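Local coordinates for protein thiazoline oxidase/subtilisin-like protease (Prochloron didemni, PDB 4H6X) that probably cleaves patellamide precursor peptides as a subtilisin-like serine protease and joins the cleaved peptide to its own amino end by transamidation, giving macrocycles, at residues Q32-I37 against R133-P138; D39-Y44 against K56-W61; N155-I160 against E186-A191; N169-A174 against N198-V203. All coordinates share one frame; numbering follows the deposited sequence.

Overall arrangement
Contacts 1 and 4 lie in the buried parallel sheet and share its middle: strand 34-39 pairs with 133-138 in contact 1 and, on its other edge, with 170-173, which in contact 4 pairs with 201-205. Both combine backbone hydrogen bonds with aliphatic packing. Contact 3 is partly buried: it joins helices 154-165 and 187-197, which connect the strands, by apolar contacts with no hydrogen bond between the segments. Contact 2 is a surface contact between loops following strands 34-39 and 53-56, and is built on a salt bridge and a lysine over an aromatic ring. It touches contact 1 where the two loops meet strand 133-138, and contact 3 through Trp61 and Asn155.

Contact 1 (Q32-I37 against R133-P138); sequences QITIVI and RVINMP
Ile35 and Ile37 each use both backbone polar groups to bind strand 133-138. Ile35 N donates a hydrogen bond to Arg133 O and Ile35 O accepts one from Ile135 N, both 2.9 Å; Ile37 N donates to Ile135 O and Ile37 O accepts from Met137 N, both 2.8 Å. This alternation, with Arg133 N on Ile33 O at the start, marks a parallel pair, and the segment axes are 4.7 Å apart and 17° from parallel.

Among the side chains, Arg133 bonds Thr34. The arginine, extended from CG to NE, runs alongside the threonine and gives NH1 to OG1 at 2.8 Å; the oxygen sits at the guanidinium edge, 13° out of its plane, but the N-H points off line (139°). Asn136 is hydrogen-bonded to Tyr44 and Thr114.

Apolar contacts occupy both faces. Ile135 CD1 meets Thr34 CG2 at 3.9 Å, and Met137 CE touches Val36 CG1. On the opposite face, Ile37 CD1 is 3.7 Å from Val134 CG1.

Strand 34-39, which carries the probable triad residue Asp39, is thus joined to its neighbour by paired backbone polar groups, with apolar side chains on both faces and the Thr34 bond at the partly exposed Arg133.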
loop_
_atom_site.group_PDB
_atom_site.type_symbol
_atom_site.label_atom_id
_atom_site.label_comp_id
_atom_site.label_asym_id
_atom_site.label_seq_id
_atom_site.Cartn_x
_atom_site.Cartn_y
_atom_site.Cartn_z
ATOM N N GLN A 32 -13.503 10.155 -4.811
ATOM C CA GLN A 32 -12.868 11.472 -4.756
ATOM C C GLN A 32 -11.491 11.388 -4.080
ATOM O O GLN A 32 -10.720 12.349 -4.105
ATOM C CB GLN A 32 -13.750 12.497 -4.023
ATOM C CG GLN A 32 -15.060 12.831 -4.717
ATOM C CD GLN A 32 -15.785 13.985 -4.046
ATOM O OE1 GLN A 32 -15.256 15.096 -3.949
ATOM N NE2 GLN A 32 -17.001 13.729 -3.576
ATOM N N ILE A 33 -11.195 10.248 -3.460
ATOM C CA ILE A 33 -9.889 10.038 -2.835
ATOM C C ILE A 33 -9.027 9.268 -3.834
ATOM O O ILE A 33 -9.364 8.134 -4.211
ATOM C CB ILE A 33 -9.993 9.262 -1.494
ATOM C CG1 ILE A 33 -10.896 10.009 -0.489
ATOM C CG2 ILE A 33 -8.608 9.002 -0.900
ATOM C CD1 ILE A 33 -10.504 11.452 -0.254
ATOM N N THR A 34 -7.935 9.905 -4.251
ATOM C CA THR A 34 -6.988 9.338 -5.216
ATOM C C THR A 34 -5.711 8.881 -4.532
ATOM O O THR A 34 -5.054 9.676 -3.852
ATOM C CB THR A 34 -6.648 10.360 -6.325
ATOM O OG1 THR A 34 -7.844 10.656 -7.054
ATOM C CG2 THR A 34 -5.562 9.799 -7.290
ATOM N N ILE A 35 -5.376 7.602 -4.711
ATOM C CA ILE A 35 -4.125 7.039 -4.208
ATOM C C ILE A 35 -3.227 6.807 -5.417
ATOM O O ILE A 35 -3.629 6.143 -6.365
ATOM C CB ILE A 35 -4.353 5.679 -3.483
ATOM C CG1 ILE A 35 -5.348 5.828 -2.310
ATOM C CG2 ILE A 35 -3.025 5.076 -3.016
ATOM C CD1 ILE A 35 -6.196 4.584 -2.070
ATOM N N VAL A 36 -2.019 7.372 -5.386
ATOM C CA VAL A 36 -1.044 7.114 -6.448
ATOM C C VAL A 36 -0.001 6.166 -5.891
ATOM O O VAL A 36 0.628 6.447 -4.865
ATOM C CB VAL A 36 -0.389 8.406 -7.001
ATOM C CG1 VAL A 36 0.622 8.069 -8.093
ATOM C CG2 VAL A 36 -1.456 9.348 -7.561
ATOM N N ILE A 37 0.190 5.053 -6.589
ATOM C CA ILE A 37 1.100 4.011 -6.149
ATOM C C ILE A 37 2.352 4.028 -7.013
ATOM O O ILE A 37 2.305 3.730 -8.225
ATOM C CB ILE A 37 0.419 2.620 -6.208
ATOM C CG1 ILE A 37 -0.813 2.594 -5.285
ATOM C CG2 ILE A 37 1.393 1.508 -5.839
ATOM C CD1 ILE A 37 -1.642 1.314 -5.417
ATOM N N ARG A 133 -10.208 5.767 -5.831
ATOM C CA ARG A 133 -9.576 5.843 -7.149
ATOM C C ARG A 133 -8.087 5.550 -6.977
ATOM O O ARG A 133 -7.428 6.110 -6.091
ATOM C CB ARG A 133 -9.781 7.240 -7.748
ATOM C CG ARG A 133 -9.208 7.462 -9.145
ATOM C CD ARG A 133 -9.709 8.785 -9.713
ATOM N NE ARG A 133 -8.972 9.193 -10.907
ATOM C CZ ARG A 133 -8.047 10.151 -10.936
ATOM N NH1 ARG A 133 -7.739 10.830 -9.835
ATOM N NH2 ARG A 133 -7.435 10.443 -12.076
ATOM N N VAL A 134 -7.562 4.646 -7.799
ATOM C CA VAL A 134 -6.149 4.300 -7.705
ATOM C C VAL A 134 -5.463 4.535 -9.043
ATOM O O VAL A 134 -5.969 4.099 -10.089
ATOM C CB VAL A 134 -5.937 2.839 -7.256
ATOM C CG1 VAL A 134 -4.484 2.421 -7.478
ATOM C CG2 VAL A 134 -6.334 2.659 -5.791
ATOM N N ILE A 135 -4.337 5.248 -8.994
ATOM C CA ILE A 135 -3.441 5.395 -10.149
ATOM C C ILE A 135 -2.127 4.684 -9.845
ATOM O O ILE A 135 -1.427 5.031 -8.885
ATOM C CB ILE A 135 -3.148 6.876 -10.482
ATOM C CG1 ILE A 135 -4.449 7.598 -10.881
ATOM C CG2 ILE A 135 -2.072 6.998 -11.584
ATOM C CD1 ILE A 135 -4.331 9.121 -10.969
ATOM N N ASN A 136 -1.818 3.662 -10.637
ATOM C CA ASN A 136 -0.497 3.057 -10.601
ATOM C C ASN A 136 0.467 3.845 -11.483
ATOM O O ASN A 136 0.156 4.148 -12.638
ATOM C CB ASN A 136 -0.564 1.594 -11.047
ATOM C CG ASN A 136 -1.072 0.667 -9.951
ATOM O OD1 ASN A 136 -0.329 0.301 -9.031
ATOM N ND2 ASN A 136 -2.322 0.259 -10.057
ATOM N N MET A 137 1.632 4.182 -10.942
ATOM C CA MET A 137 2.686 4.821 -11.734
ATOM C C MET A 137 3.892 3.872 -11.788
ATOM O O MET A 137 4.804 3.963 -10.946
ATOM C CB MET A 137 3.075 6.172 -11.126
ATOM C CG MET A 137 4.029 6.990 -11.993
ATOM S SD MET A 137 4.686 8.462 -11.162
ATOM C CE MET A 137 3.169 9.339 -10.829
ATOM N N PRO A 138 3.892 2.930 -12.755
ATOM C CA PRO A 138 4.910 1.865 -12.725
ATOM C C PRO A 138 6.320 2.384 -12.967
ATOM O O PRO A 138 6.509 3.272 -13.795
ATOM C CB PRO A 138 4.498 0.950 -13.888
ATOM C CG PRO A 138 3.039 1.213 -14.065
ATOM C CD PRO A 138 2.905 2.699 -13.820
#

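Contact 2 (D39-Y44 against K56-W61); sequences DGDPDY and KVFPYW
The Tyr44 ring carries Lys56 CE over the centre of one face, 3.7 Å from the ring centroid, a CH-pi contact. Lys56 NZ stands farther over the same face, 4.8 Å from the Tyr44 centroid, in a cation-pi arrangement. At the edge of the Phe58 ring, in its plane, lies Asp41 OD2, 3.8 Å from Phe58 CE1; carboxylate and ring planes are 88° apart.

The lysine reaches across Tyr44 with its CG anti to the carbonyl carbon (chi1 -61°) and the chain beyond extended, running antiparallel to the tyrosine side chain. NZ is then gripped by three acceptors. Asp41 OD1 forms the salt bridge, 2.6 Å from Lys56 NZ, which approaches from the syn side and 19° out of the carboxylate plane. Pro42 O takes a second hydrogen bond, 2.9 Å from Lys56 NZ, with the donor nearly along the C=O axis. A water 3.0 Å from Lys56 NZ accepts the third and also accepts one from Tyr44 N. An alanine in place of Lys56 would probably leave the Asp41 carboxylate without its charge partner and the Tyr44 face without its CE packing.

The loop 39-44 continues strand 34-39, while 56-61 leaves edge strand 53-56. Between them runs strand 133-138: Pro42 packs on Asn136, and Asp41 and Phe58 both touch Pro138. Asp39 bonds His109 of helix 101-118, consistent with a subtilisin-like triad completed by Ser274.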
loop_
_atom_site.group_PDB
_atom_site.type_symbol
_atom_site.label_atom_id
_atom_site.label_comp_id
_atom_site.label_asym_id
_atom_site.label_seq_id
_atom_site.Cartn_x
_atom_site.Cartn_y
_atom_site.Cartn_z
ATOM N N ASP A 39 5.408 2.191 -7.729
ATOM C CA ASP A 39 5.857 0.809 -7.541
ATOM C C ASP A 39 6.074 0.234 -8.940
ATOM O O ASP A 39 6.277 0.998 -9.889
ATOM C CB ASP A 39 4.777 0.022 -6.765
ATOM C CG ASP A 39 5.310 -1.260 -6.106
ATOM O OD1 ASP A 39 6.295 -1.867 -6.595
ATOM O OD2 ASP A 39 4.695 -1.695 -5.110
ATOM N N GLY A 40 6.025 -1.087 -9.077
ATOM C CA GLY A 40 6.122 -1.731 -10.404
ATOM C C GLY A 40 4.825 -1.673 -11.194
ATOM O O GLY A 40 3.909 -0.895 -10.883
ATOM N N ASP A 41 4.750 -2.516 -12.220
ATOM C CA ASP A 41 3.636 -2.554 -13.143
ATOM C C ASP A 41 2.717 -3.736 -12.789
ATOM O O ASP A 41 3.081 -4.889 -13.015
ATOM C CB ASP A 41 4.170 -2.690 -14.581
ATOM C CG ASP A 41 3.093 -2.523 -15.632
ATOM O OD1 ASP A 41 1.941 -2.236 -15.284
ATOM O OD2 ASP A 41 3.403 -2.676 -16.830
ATOM N N PRO A 42 1.523 -3.447 -12.242
ATOM C CA PRO A 42 0.591 -4.477 -11.804
ATOM C C PRO A 42 -0.207 -5.064 -12.967
ATOM O O PRO A 42 -0.279 -4.474 -14.053
ATOM C CB PRO A 42 -0.351 -3.706 -10.877
ATOM C CG PRO A 42 -0.427 -2.373 -11.512
ATOM C CD PRO A 42 0.968 -2.099 -12.031
ATOM N N ASP A 43 -0.822 -6.212 -12.715
ATOM C CA ASP A 43 -1.504 -6.976 -13.760
ATOM C C ASP A 43 -3.000 -6.697 -13.666
ATOM O O ASP A 43 -3.687 -7.250 -12.821
ATOM C CB ASP A 43 -1.179 -8.468 -13.585
ATOM C CG ASP A 43 -1.871 -9.373 -14.616
ATOM O OD1 ASP A 43 -2.608 -8.879 -15.498
ATOM O OD2 ASP A 43 -1.669 -10.602 -14.518
ATOM N N TYR A 44 -3.490 -5.825 -14.540
ATOM C CA TYR A 44 -4.899 -5.411 -14.533
ATOM C C TYR A 44 -5.880 -6.427 -15.128
ATOM O O TYR A 44 -7.073 -6.141 -15.197
ATOM C CB TYR A 44 -5.064 -4.086 -15.287
ATOM C CG TYR A 44 -4.729 -2.847 -14.500
ATOM C CD1 TYR A 44 -4.143 -2.926 -13.227
ATOM C CD2 TYR A 44 -4.965 -1.587 -15.038
ATOM C CE1 TYR A 44 -3.832 -1.777 -12.510
ATOM C CE2 TYR A 44 -4.656 -0.444 -14.323
ATOM C CZ TYR A 44 -4.086 -0.544 -13.068
ATOM O OH TYR A 44 -3.764 0.608 -12.367
ATOM N N LYS A 56 -3.288 3.263 -15.130
ATOM C CA LYS A 56 -1.835 3.427 -15.122
ATOM C C LYS A 56 -1.412 4.735 -15.766
ATOM O O LYS A 56 -1.901 5.090 -16.832
ATOM C CB LYS A 56 -1.130 2.275 -15.850
ATOM C CG LYS A 56 -1.371 0.908 -15.241
ATOM C CD LYS A 56 -0.633 -0.162 -16.019
ATOM C CE LYS A 56 -1.212 -1.532 -15.725
ATOM N NZ LYS A 56 -0.382 -2.631 -16.307
ATOM N N VAL A 57 -0.485 5.431 -15.114
ATOM C CA VAL A 57 0.198 6.555 -15.712
ATOM C C VAL A 57 1.692 6.238 -15.648
ATOM O O VAL A 57 2.284 6.269 -14.572
ATOM C CB VAL A 57 -0.148 7.894 -14.998
ATOM C CG1 VAL A 57 0.714 9.033 -15.539
ATOM C CG2 VAL A 57 -1.630 8.229 -15.172
ATOM N N PHE A 58 2.274 5.896 -16.798
ATOM C CA PHE A 58 3.694 5.570 -16.897
ATOM C C PHE A 58 4.491 6.858 -16.948
ATOM O O PHE A 58 4.151 7.742 -17.720
ATOM C CB PHE A 58 3.998 4.728 -18.153
ATOM C CG PHE A 58 3.432 3.350 -18.102
ATOM C CD1 PHE A 58 4.198 2.287 -17.636
ATOM C CD2 PHE A 58 2.131 3.106 -18.500
ATOM C CE1 PHE A 58 3.664 1.010 -17.572
ATOM C CE2 PHE A 58 1.592 1.836 -18.437
ATOM C CZ PHE A 58 2.360 0.787 -17.969
ATOM N N PRO A 59 5.557 6.968 -16.132
ATOM C CA PRO A 59 6.392 8.178 -16.182
ATOM C C PRO A 59 6.861 8.380 -17.625
ATOM O O PRO A 59 7.484 7.481 -18.196
ATOM C CB PRO A 59 7.576 7.827 -15.268
ATOM C CG PRO A 59 7.045 6.774 -14.355
ATOM C CD PRO A 59 6.084 5.973 -15.188
ATOM N N TYR A 60 6.554 9.538 -18.207
ATOM C CA TYR A 60 6.821 9.769 -19.626
ATOM C C TYR A 60 8.320 9.889 -19.947
ATOM O O TYR A 60 8.728 9.800 -21.119
ATOM C CB TYR A 60 6.059 11.000 -20.093
ATOM C CG TYR A 60 6.346 12.244 -19.262
ATOM C CD1 TYR A 60 7.375 13.106 -19.609
ATOM C CD2 TYR A 60 5.601 12.528 -18.120
ATOM C CE1 TYR A 60 7.647 14.231 -18.861
ATOM C CE2 TYR A 60 5.863 13.653 -17.352
ATOM C CZ TYR A 60 6.883 14.500 -17.734
ATOM O OH TYR A 60 7.177 15.591 -16.986
ATOM N N TRP A 61 9.124 10.105 -18.907
ATOM C CA TRP A 61 10.579 10.187 -19.041
ATOM C C TRP A 61 11.286 8.823 -19.027
ATOM O O TRP A 61 12.507 8.757 -19.183
ATOM C CB TRP A 61 11.180 11.137 -17.986
ATOM C CG TRP A 61 10.972 10.704 -16.542
ATOM C CD1 TRP A 61 11.828 9.965 -15.769
ATOM C CD2 TRP A 61 9.849 11.022 -15.706
ATOM N NE1 TRP A 61 11.293 9.783 -14.515
ATOM C CE2 TRP A 61 10.079 10.422 -14.450
ATOM C CE3 TRP A 61 8.665 11.759 -15.902
ATOM C CZ2 TRP A 61 9.161 10.529 -13.382
ATOM C CZ3 TRP A 61 7.740 11.866 -14.827
ATOM C CH2 TRP A 61 8.005 11.254 -13.594
HETATM O O HOH W 1 -2.139 -4.967 -16.887
#

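Contact 3 (N155-I160 against E186-A191); sequences NLARAI and EILVQA
Ala157 and Leu188 mark the closest backbone approach of helices 154-165 and 187-197, two connecting helices of the alternating strand-helix order that leads from strand 133-138 through 170-173 to 201-205. The short segment axes come within 8.5 Å and run in nearly the same direction, 23° apart, with the CA atoms of Ala157 and Leu188 only 4.7 Å apart. A methyl group is what lies at this near point: Ala157 CB points at the other helix and is 3.6 Å from Ile187 CG1. Ile187 also has CG2 near the same methyl, so both its branches border it, and one turn on Ala191 CB is a further neighbour of Ala157.

Beside this pair Leu188 packs against two residues of the first helix. Its CG is anti to the backbone N (chi1 180°), and chi2 of 53° sets CD1 3.8 Å from Ile160 CD1 and 3.9 Å from Leu156 CG. CD2 of Leu188 meets CD2 of Leu156. Ile160 completes the row with its other branch, CG2, 4.0 Å from Ala191 CB, and its side chain is also in touch with Ile38 of the central sheet and with Ile192 and Cys195 farther along the second helix.

No hydrogen bond passes between the segments; Gln190 NE2 bonds Glu186 OE2 within 186-191. The contact between them is therefore apolar: the small Ala157 and Ala191 are consistent with the close approach, and branched side chains pack around them.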
loop_
_atom_site.group_PDB
_atom_site.type_symbol
_atom_site.label_atom_id
_atom_site.label_comp_id
_atom_site.label_asym_id
_atom_site.label_seq_id
_atom_site.Cartn_x
_atom_site.Cartn_y
_atom_site.Cartn_z
ATOM N N ASN A 155 14.699 10.137 -9.716
ATOM C CA ASN A 155 13.542 9.526 -10.348
ATOM C C ASN A 155 12.328 9.511 -9.422
ATOM O O ASN A 155 11.204 9.752 -9.864
ATOM C CB ASN A 155 13.859 8.111 -10.822
ATOM C CG ASN A 155 12.714 7.493 -11.588
ATOM O OD1 ASN A 155 12.300 8.011 -12.631
ATOM N ND2 ASN A 155 12.179 6.385 -11.071
ATOM N N LEU A 156 12.556 9.238 -8.141
ATOM C CA LEU A 156 11.465 9.228 -7.184
ATOM C C LEU A 156 10.894 10.641 -7.008
ATOM O O LEU A 156 9.680 10.822 -6.952
ATOM C CB LEU A 156 11.902 8.608 -5.859
ATOM C CG LEU A 156 10.841 8.450 -4.763
ATOM C CD1 LEU A 156 9.532 7.793 -5.231
ATOM C CD2 LEU A 156 11.462 7.657 -3.618
ATOM N N ALA A 157 11.775 11.637 -6.947
ATOM C CA ALA A 157 11.347 13.040 -6.873
ATOM C C ALA A 157 10.461 13.410 -8.069
ATOM O O ALA A 157 9.401 14.003 -7.915
ATOM C CB ALA A 157 12.556 13.965 -6.803
ATOM N N ARG A 158 10.921 13.062 -9.264
ATOM C CA ARG A 158 10.142 13.305 -10.481
ATOM C C ARG A 158 8.776 12.589 -10.434
ATOM O O ARG A 158 7.755 13.151 -10.831
ATOM C CB ARG A 158 10.956 12.875 -11.702
ATOM C CG ARG A 158 12.242 13.679 -11.881
ATOM C CD ARG A 158 13.001 13.239 -13.133
ATOM N NE ARG A 158 12.386 13.734 -14.375
ATOM C CZ ARG A 158 12.901 13.549 -15.598
ATOM N NH1 ARG A 158 14.036 12.855 -15.763
ATOM N NH2 ARG A 158 12.285 14.060 -16.657
ATOM N N ALA A 159 8.776 11.343 -9.967
ATOM C CA ALA A 159 7.526 10.588 -9.800
ATOM C C ALA A 159 6.532 11.271 -8.841
ATOM O O ALA A 159 5.327 11.305 -9.098
ATOM C CB ALA A 159 7.828 9.172 -9.344
ATOM N N ILE A 160 7.047 11.780 -7.725
ATOM C CA ILE A 160 6.218 12.458 -6.717
ATOM C C ILE A 160 5.610 13.745 -7.306
ATOM O O ILE A 160 4.406 13.965 -7.156
ATOM C CB ILE A 160 7.004 12.686 -5.403
ATOM C CG1 ILE A 160 7.173 11.348 -4.671
ATOM C CG2 ILE A 160 6.308 13.695 -4.475
ATOM C CD1 ILE A 160 8.256 11.363 -3.597
ATOM N N GLU A 186 18.350 15.514 -1.953
ATOM C CA GLU A 186 17.881 16.871 -1.667
ATOM C C GLU A 186 16.668 17.242 -2.523
ATOM O O GLU A 186 15.696 17.810 -2.014
ATOM C CB GLU A 186 19.020 17.894 -1.831
ATOM C CG GLU A 186 18.633 19.367 -1.670
ATOM C CD GLU A 186 17.809 19.672 -0.419
ATOM O OE1 GLU A 186 17.970 18.986 0.619
ATOM O OE2 GLU A 186 16.988 20.615 -0.477
ATOM N N ILE A 187 16.721 16.904 -3.815
ATOM C CA ILE A 187 15.555 17.036 -4.696
ATOM C C ILE A 187 14.372 16.227 -4.131
ATOM O O ILE A 187 13.214 16.659 -4.209
ATOM C CB ILE A 187 15.891 16.642 -6.169
ATOM C CG1 ILE A 187 14.709 16.890 -7.109
ATOM C CG2 ILE A 187 16.362 15.196 -6.286
ATOM C CD1 ILE A 187 14.833 18.168 -7.911
ATOM N N LEU A 188 14.683 15.078 -3.532
ATOM C CA LEU A 188 13.677 14.189 -2.970
ATOM C C LEU A 188 13.103 14.764 -1.679
ATOM O O LEU A 188 11.884 14.792 -1.508
ATOM C CB LEU A 188 14.229 12.764 -2.775
ATOM C CG LEU A 188 13.253 11.732 -2.183
ATOM C CD1 LEU A 188 11.947 11.694 -2.972
ATOM C CD2 LEU A 188 13.890 10.345 -2.139
ATOM N N VAL A 189 13.983 15.241 -0.796
ATOM C CA VAL A 189 13.581 15.949 0.434
ATOM C C VAL A 189 12.588 17.079 0.137
ATOM O O VAL A 189 11.550 17.188 0.792
ATOM C CB VAL A 189 14.822 16.477 1.221
ATOM C CG1 VAL A 189 14.412 17.236 2.478
ATOM C CG2 VAL A 189 15.744 15.326 1.596
ATOM N N GLN A 190 12.880 17.900 -0.870
ATOM C CA GLN A 190 11.984 19.011 -1.231
ATOM C C GLN A 190 10.651 18.532 -1.793
ATOM O O GLN A 190 9.630 19.141 -1.528
ATOM C CB GLN A 190 12.629 19.964 -2.243
ATOM C CG GLN A 190 13.824 20.734 -1.705
ATOM C CD GLN A 190 14.281 21.830 -2.653
ATOM O OE1 GLN A 190 13.464 22.593 -3.190
ATOM N NE2 GLN A 190 15.594 21.918 -2.865
ATOM N N ALA A 191 10.669 17.470 -2.601
ATOM C CA ALA A 191 9.433 16.902 -3.141
ATOM C C ALA A 191 8.541 16.359 -2.021
ATOM O O ALA A 191 7.319 16.470 -2.086
ATOM C CB ALA A 191 9.741 15.800 -4.148
#

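Contact 4 (N169-A174 against N198-V203); sequences NIIHCA and NNVLIV
Ile170, Ile171 and His172 pair with Leu201, Ile202 and Val203 as parallel strands, the segment axes 4.8 Å apart and 19° from parallel. The hydrogen-bond ladder runs Leu201 N to Asn169 O, Ile171 N to Leu201 O at 2.8 Å, Val203 N to Ile171 O, and Cys173 N to Val203 O at 2.9 Å.

Ile171 and Ile202 run alongside each other on one face. In Ile202 CG1 stands anti to the carbonyl carbon, and chi2 of -75° turns CD1 toward its neighbour, 3.6 Å from Ile171 CB. Ile171 CG1 and CD1 both reach Val200 CG1, the first at 3.8 Å. Farther along this side Cys173 SG is 4.0 Å from Ile202 CG2.

The two strands are the ends of a beta-alpha-beta crossover: helix 187-197 links them, and its Cys195 packs on both Ile171 and Ile202, while helix 154-165 adds Ile160 and Ala163 against Ile171. Strand order 2-3-1-4-5-6-7 across the parallel sheet fits the subtilisin fold. An alanine at Ile171 would probably open a gap beside Val200 CG1 and the helix side chains, and leave Ile202 CD1 touching CB of that residue but no longer its CG2 and CD1.

On the other face Ile170 CG2 meets Val203 CG2 at 4.0 Å, and helix 273-293 reaches this face through Thr281 on Val203. Where the strands begin, a water lies 2.7 Å from Asn199 O and near Asn169 OD1, while the Asn199 side chain is bonded to the backbone of Ala300 and Val298.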
loop_
_atom_site.group_PDB
_atom_site.type_symbol
_atom_site.label_atom_id
_atom_site.label_comp_id
_atom_site.label_asym_id
_atom_site.label_seq_id
_atom_site.Cartn_x
_atom_site.Cartn_y
_atom_site.Cartn_z
ATOM N N ASN A 169 -4.249 12.339 -3.323
ATOM C CA ASN A 169 -4.495 12.632 -1.921
ATOM C C ASN A 169 -3.479 11.877 -1.068
ATOM O O ASN A 169 -3.061 12.351 -0.003
ATOM C CB ASN A 169 -5.920 12.203 -1.543
ATOM C CG ASN A 169 -6.981 13.097 -2.182
ATOM O OD1 ASN A 169 -7.074 14.283 -1.869
ATOM N ND2 ASN A 169 -7.746 12.547 -3.103
ATOM N N ILE A 170 -3.110 10.687 -1.543
ATOM C CA ILE A 170 -2.119 9.832 -0.885
ATOM C C ILE A 170 -1.171 9.335 -1.962
ATOM O O ILE A 170 -1.613 8.914 -3.024
ATOM C CB ILE A 170 -2.761 8.617 -0.189
ATOM C CG1 ILE A 170 -3.847 9.065 0.812
ATOM C CG2 ILE A 170 -1.703 7.748 0.514
ATOM C CD1 ILE A 170 -4.577 7.901 1.487
ATOM N N ILE A 171 0.120 9.409 -1.678
ATOM C CA ILE A 171 1.150 8.820 -2.516
ATOM C C ILE A 171 1.783 7.681 -1.716
ATOM O O ILE A 171 2.367 7.906 -0.645
ATOM C CB ILE A 171 2.235 9.848 -2.913
ATOM C CG1 ILE A 171 1.609 11.048 -3.643
ATOM C CG2 ILE A 171 3.326 9.171 -3.747
ATOM C CD1 ILE A 171 2.538 12.247 -3.871
ATOM N N HIS A 172 1.633 6.464 -2.230
ATOM C CA HIS A 172 2.257 5.288 -1.652
ATOM C C HIS A 172 3.587 4.986 -2.353
ATOM O O HIS A 172 3.595 4.654 -3.552
ATOM C CB HIS A 172 1.308 4.088 -1.770
ATOM C CG HIS A 172 1.775 2.880 -1.023
ATOM N ND1 HIS A 172 2.646 1.958 -1.567
ATOM C CD2 HIS A 172 1.495 2.442 0.225
ATOM C CE1 HIS A 172 2.888 1.006 -0.682
ATOM N NE2 HIS A 172 2.211 1.284 0.418
ATOM N N CYS A 173 4.696 5.112 -1.620
ATOM C CA CYS A 173 6.043 4.839 -2.158
ATOM C C CYS A 173 6.647 3.588 -1.553
ATOM O O CYS A 173 6.766 3.488 -0.332
ATOM C CB CYS A 173 7.041 5.972 -1.869
ATOM S SG CYS A 173 6.449 7.666 -1.922
ATOM N N ALA A 174 7.053 2.657 -2.420
ATOM C CA ALA A 174 7.864 1.480 -2.052
ATOM C C ALA A 174 7.188 0.627 -0.984
ATOM O O ALA A 174 7.274 -0.596 -1.007
ATOM C CB ALA A 174 9.268 1.892 -1.610
ATOM N N ASN A 198 1.128 20.664 0.609
ATOM C CA ASN A 198 -0.052 20.665 -0.240
ATOM C C ASN A 198 -1.127 19.677 0.146
ATOM O O ASN A 198 -1.941 19.285 -0.696
ATOM C CB ASN A 198 0.348 20.463 -1.693
ATOM C CG ASN A 198 0.885 21.730 -2.306
ATOM O OD1 ASN A 198 0.120 22.596 -2.710
ATOM N ND2 ASN A 198 2.200 21.855 -2.357
ATOM N N ASN A 199 -1.119 19.259 1.407
ATOM C CA ASN A 199 -2.196 18.419 1.935
ATOM C C ASN A 199 -2.226 17.002 1.308
ATOM O O ASN A 199 -3.282 16.426 1.104
ATOM C CB ASN A 199 -3.549 19.150 1.779
ATOM C CG ASN A 199 -4.692 18.445 2.497
ATOM O OD1 ASN A 199 -4.508 17.881 3.582
ATOM N ND2 ASN A 199 -5.873 18.465 1.888
ATOM N N VAL A 200 -1.051 16.455 1.012
ATOM C CA VAL A 200 -0.932 15.122 0.414
ATOM C C VAL A 200 -0.110 14.238 1.334
ATOM O O VAL A 200 1.023 14.579 1.684
ATOM C CB VAL A 200 -0.280 15.171 -0.993
ATOM C CG1 VAL A 200 -0.163 13.758 -1.594
ATOM C CG2 VAL A 200 -1.090 16.084 -1.899
ATOM N N LEU A 201 -0.692 13.105 1.720
ATOM C CA LEU A 201 -0.024 12.143 2.604
ATOM C C LEU A 201 0.921 11.221 1.822
ATOM O O LEU A 201 0.518 10.633 0.817
ATOM C CB LEU A 201 -1.081 11.284 3.331
ATOM C CG LEU A 201 -0.599 10.223 4.331
ATOM C CD1 LEU A 201 0.143 10.854 5.515
ATOM C CD2 LEU A 201 -1.778 9.383 4.813
ATOM N N ILE A 202 2.147 11.077 2.323
ATOM C CA ILE A 202 3.122 10.124 1.831
ATOM C C ILE A 202 3.169 8.941 2.789
ATOM O O ILE A 202 3.342 9.125 4.000
ATOM C CB ILE A 202 4.544 10.747 1.757
ATOM C CG1 ILE A 202 4.602 11.893 0.746
ATOM C CG2 ILE A 202 5.595 9.682 1.457
ATOM C CD1 ILE A 202 4.596 11.450 -0.702
ATOM N N VAL A 203 2.997 7.734 2.245
ATOM C CA VAL A 203 3.114 6.493 3.032
ATOM C C VAL A 203 4.261 5.658 2.483
ATOM O O VAL A 203 4.385 5.446 1.262
ATOM C CB VAL A 203 1.800 5.656 3.057
ATOM C CG1 VAL A 203 1.939 4.454 3.991
ATOM C CG2 VAL A 203 0.608 6.501 3.506
HETATM O O HOH W 2 -5.177 14.657 0.507
#